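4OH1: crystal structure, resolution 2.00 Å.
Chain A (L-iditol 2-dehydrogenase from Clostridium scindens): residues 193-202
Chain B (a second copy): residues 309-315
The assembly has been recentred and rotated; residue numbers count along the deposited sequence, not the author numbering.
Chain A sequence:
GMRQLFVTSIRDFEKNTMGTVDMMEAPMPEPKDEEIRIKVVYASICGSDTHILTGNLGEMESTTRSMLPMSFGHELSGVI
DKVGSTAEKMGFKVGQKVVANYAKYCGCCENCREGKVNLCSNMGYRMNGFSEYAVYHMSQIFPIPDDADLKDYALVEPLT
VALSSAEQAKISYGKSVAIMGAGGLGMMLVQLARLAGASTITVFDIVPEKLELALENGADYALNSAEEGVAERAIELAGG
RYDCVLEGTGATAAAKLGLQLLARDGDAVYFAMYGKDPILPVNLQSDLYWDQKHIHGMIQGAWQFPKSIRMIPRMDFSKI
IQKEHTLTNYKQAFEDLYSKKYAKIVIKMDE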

# COMPACT_ATOMS: atom_id res chain seq x y z
N ALA A 193 -5.49 12.36 14.43
CA ALA A 193 -5.12 13.12 13.23
C ALA A 193 -3.85 13.90 13.55
O ALA A 193 -2.97 13.91 12.73
CB ALA A 193 -6.20 14.06 12.77
N ARG A 194 -3.71 14.46 14.75
CA ARG A 194 -2.48 15.10 15.08
C ARG A 194 -1.29 14.14 15.04
O ARG A 194 -0.20 14.51 14.55
CB ARG A 194 -2.51 15.70 16.47
CG ARG A 194 -3.30 16.95 16.56
CD ARG A 194 -2.37 18.12 16.30
NE ARG A 194 -3.03 19.41 16.39
CZ ARG A 194 -2.42 20.58 16.26
NH1 ARG A 194 -1.10 20.64 16.04
NH2 ARG A 194 -3.12 21.69 16.34
N LEU A 195 -1.52 12.92 15.52
CA LEU A 195 -0.46 11.91 15.69
C LEU A 195 -0.26 11.17 14.40
O LEU A 195 0.50 10.22 14.37
CB LEU A 195 -0.79 10.89 16.80
CG LEU A 195 -0.80 11.52 18.18
CD1 LEU A 195 -1.58 10.64 19.12
CD2 LEU A 195 0.60 11.68 18.68
N ALA A 196 -0.95 11.57 13.36
CA ALA A 196 -0.63 11.03 12.02
C ALA A 196 -0.08 12.12 11.06
O ALA A 196 -0.04 11.94 9.85
CB ALA A 196 -1.84 10.39 11.49
N GLY A 197 0.32 13.27 11.60
CA GLY A 197 0.90 14.27 10.79
C GLY A 197 0.00 15.21 10.04
O GLY A 197 0.49 15.97 9.18
N ALA A 198 -1.28 15.25 10.38
CA ALA A 198 -2.17 16.15 9.73
C ALA A 198 -1.78 17.57 9.98
O ALA A 198 -1.50 17.92 11.13
CB ALA A 198 -3.58 15.94 10.16
N SER A 199 -1.80 18.40 8.92
CA SER A 199 -1.35 19.78 9.02
C SER A 199 -2.54 20.71 9.14
O SER A 199 -2.36 21.84 9.60
CB SER A 199 -0.46 20.13 7.84
OG SER A 199 -1.07 19.73 6.62
N THR A 200 -3.73 20.26 8.74
CA THR A 200 -4.97 21.00 9.06
C THR A 200 -6.07 20.07 9.55
O THR A 200 -6.31 19.06 8.94
CB THR A 200 -5.46 21.77 7.86
OG1 THR A 200 -4.47 22.71 7.51
CG2 THR A 200 -6.74 22.54 8.18
N ILE A 201 -6.66 20.36 10.72
CA ILE A 201 -7.74 19.52 11.30
C ILE A 201 -8.93 20.41 11.60
O ILE A 201 -8.82 21.32 12.37
CB ILE A 201 -7.31 18.84 12.58
CG1 ILE A 201 -6.07 17.97 12.33
CG2 ILE A 201 -8.41 17.97 13.09
CD1 ILE A 201 -5.33 17.43 13.57
N THR A 202 -10.06 20.16 10.96
CA THR A 202 -11.29 20.94 11.18
C THR A 202 -12.41 20.03 11.60
O THR A 202 -12.70 19.02 10.94
CB THR A 202 -11.73 21.59 9.87
OG1 THR A 202 -10.67 22.40 9.39
CG2 THR A 202 -12.96 22.45 10.07
N ILE B 309 6.62 21.62 3.06
CA ILE B 309 6.21 22.99 3.33
C ILE B 309 5.00 23.02 4.23
O ILE B 309 4.96 23.82 5.18
CB ILE B 309 5.95 23.70 2.01
CG1 ILE B 309 7.29 23.94 1.30
CG2 ILE B 309 5.23 24.97 2.24
CD1 ILE B 309 7.18 24.38 -0.13
N ARG B 310 4.04 22.11 4.02
CA ARG B 310 2.85 22.05 4.93
C ARG B 310 3.17 21.62 6.36
O ARG B 310 2.48 22.02 7.29
CB ARG B 310 1.77 21.18 4.37
CG ARG B 310 1.13 21.78 3.15
CD ARG B 310 -0.12 21.03 2.79
NE ARG B 310 0.14 19.67 2.35
CZ ARG B 310 0.50 19.35 1.11
NH1 ARG B 310 0.62 20.31 0.21
NH2 ARG B 310 0.73 18.10 0.76
N MSE B 311 4.24 20.84 6.54
CA MSE B 311 4.67 20.34 7.86
C MSE B 311 5.44 21.35 8.71
O MSE B 311 5.50 21.27 9.96
CB MSE B 311 5.56 19.15 7.68
CG MSE B 311 4.83 17.93 7.16
SE MSE B 311 3.39 17.31 8.38
CE MSE B 311 4.30 16.94 10.08
N ILE B 312 6.06 22.28 8.05
CA ILE B 312 6.90 23.24 8.78
C ILE B 312 6.18 23.79 9.98
O ILE B 312 6.76 23.74 11.06
CB ILE B 312 7.46 24.37 7.90
CG1 ILE B 312 8.37 23.84 6.80
CG2 ILE B 312 8.17 25.40 8.73
CD1 ILE B 312 9.68 23.33 7.26
N PRO B 313 4.95 24.30 9.85
CA PRO B 313 4.32 24.81 11.11
C PRO B 313 4.08 23.75 12.20
O PRO B 313 3.75 24.11 13.33
CB PRO B 313 2.98 25.41 10.66
CG PRO B 313 3.07 25.49 9.15
CD PRO B 313 4.09 24.48 8.70
N ARG B 314 4.16 22.47 11.88
CA ARG B 314 4.02 21.42 12.88
C ARG B 314 5.34 21.05 13.55
O ARG B 314 5.35 20.28 14.46
CB ARG B 314 3.48 20.11 12.25
CG ARG B 314 2.00 20.18 11.77
CD ARG B 314 0.98 20.80 12.77
NE ARG B 314 -0.38 20.29 12.49
CZ ARG B 314 -1.54 20.93 12.70
NH1 ARG B 314 -1.57 22.17 13.15
NH2 ARG B 314 -2.71 20.31 12.48
N MSE B 315 6.46 21.54 13.04
CA MSE B 315 7.75 21.16 13.55
C MSE B 315 8.17 22.24 14.50
O MSE B 315 7.66 23.34 14.42
CB MSE B 315 8.80 21.15 12.46
CG MSE B 315 8.52 20.35 11.27
SE MSE B 315 8.37 18.48 11.81
CE MSE B 315 10.26 18.16 12.12

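A backbone carbonyl just beyond a chain turn can take both hydrogen bonds of an arginine edge, and this contact between two copies of L-iditol 2-dehydrogenase illustrates the principle. B:Arg314, whose CA-to-CB bond points toward chain A, grips one acceptor with two donors: its NE and NH2 each donate a hydrogen bond to A:Ala198 O, both at 3.0 Å. The carbonyl lies at the guanidinium edge, near its plane, where N-H groups point. A:Ser199 O, by contrast, sits over a face, and although it is 3.3 Å from B:Arg314 NH2, the angle is too poor for a hydrogen bond.

Over the opposite face of the B:Arg314 guanidinium lies that of A:Arg194, stacked flat on it, the two centres 3.7 Å apart and the planes at 23°. The two NH1 atoms, A:Arg194 NH1 and B:Arg314 NH1, approach to 3.3 Å; both are donors, so no hydrogen bond joins these like charges. A:Arg194 NE and NH2, and B:Arg314 NH1 and NH2, find hydrogen-bonding partners elsewhere in the structure.

Beside this polar centre, SE of the selenomethionine B:Met311 packs 3.3 Å from A:Gly197 O. A:Gly197 closes a type I turn at backbone angles that call for glycine. A:Ser199 fits closely, its CB 3.5 Å from B:Arg310 O. Together the stretches bury 349 Å², with B:Arg314 the largest contributor.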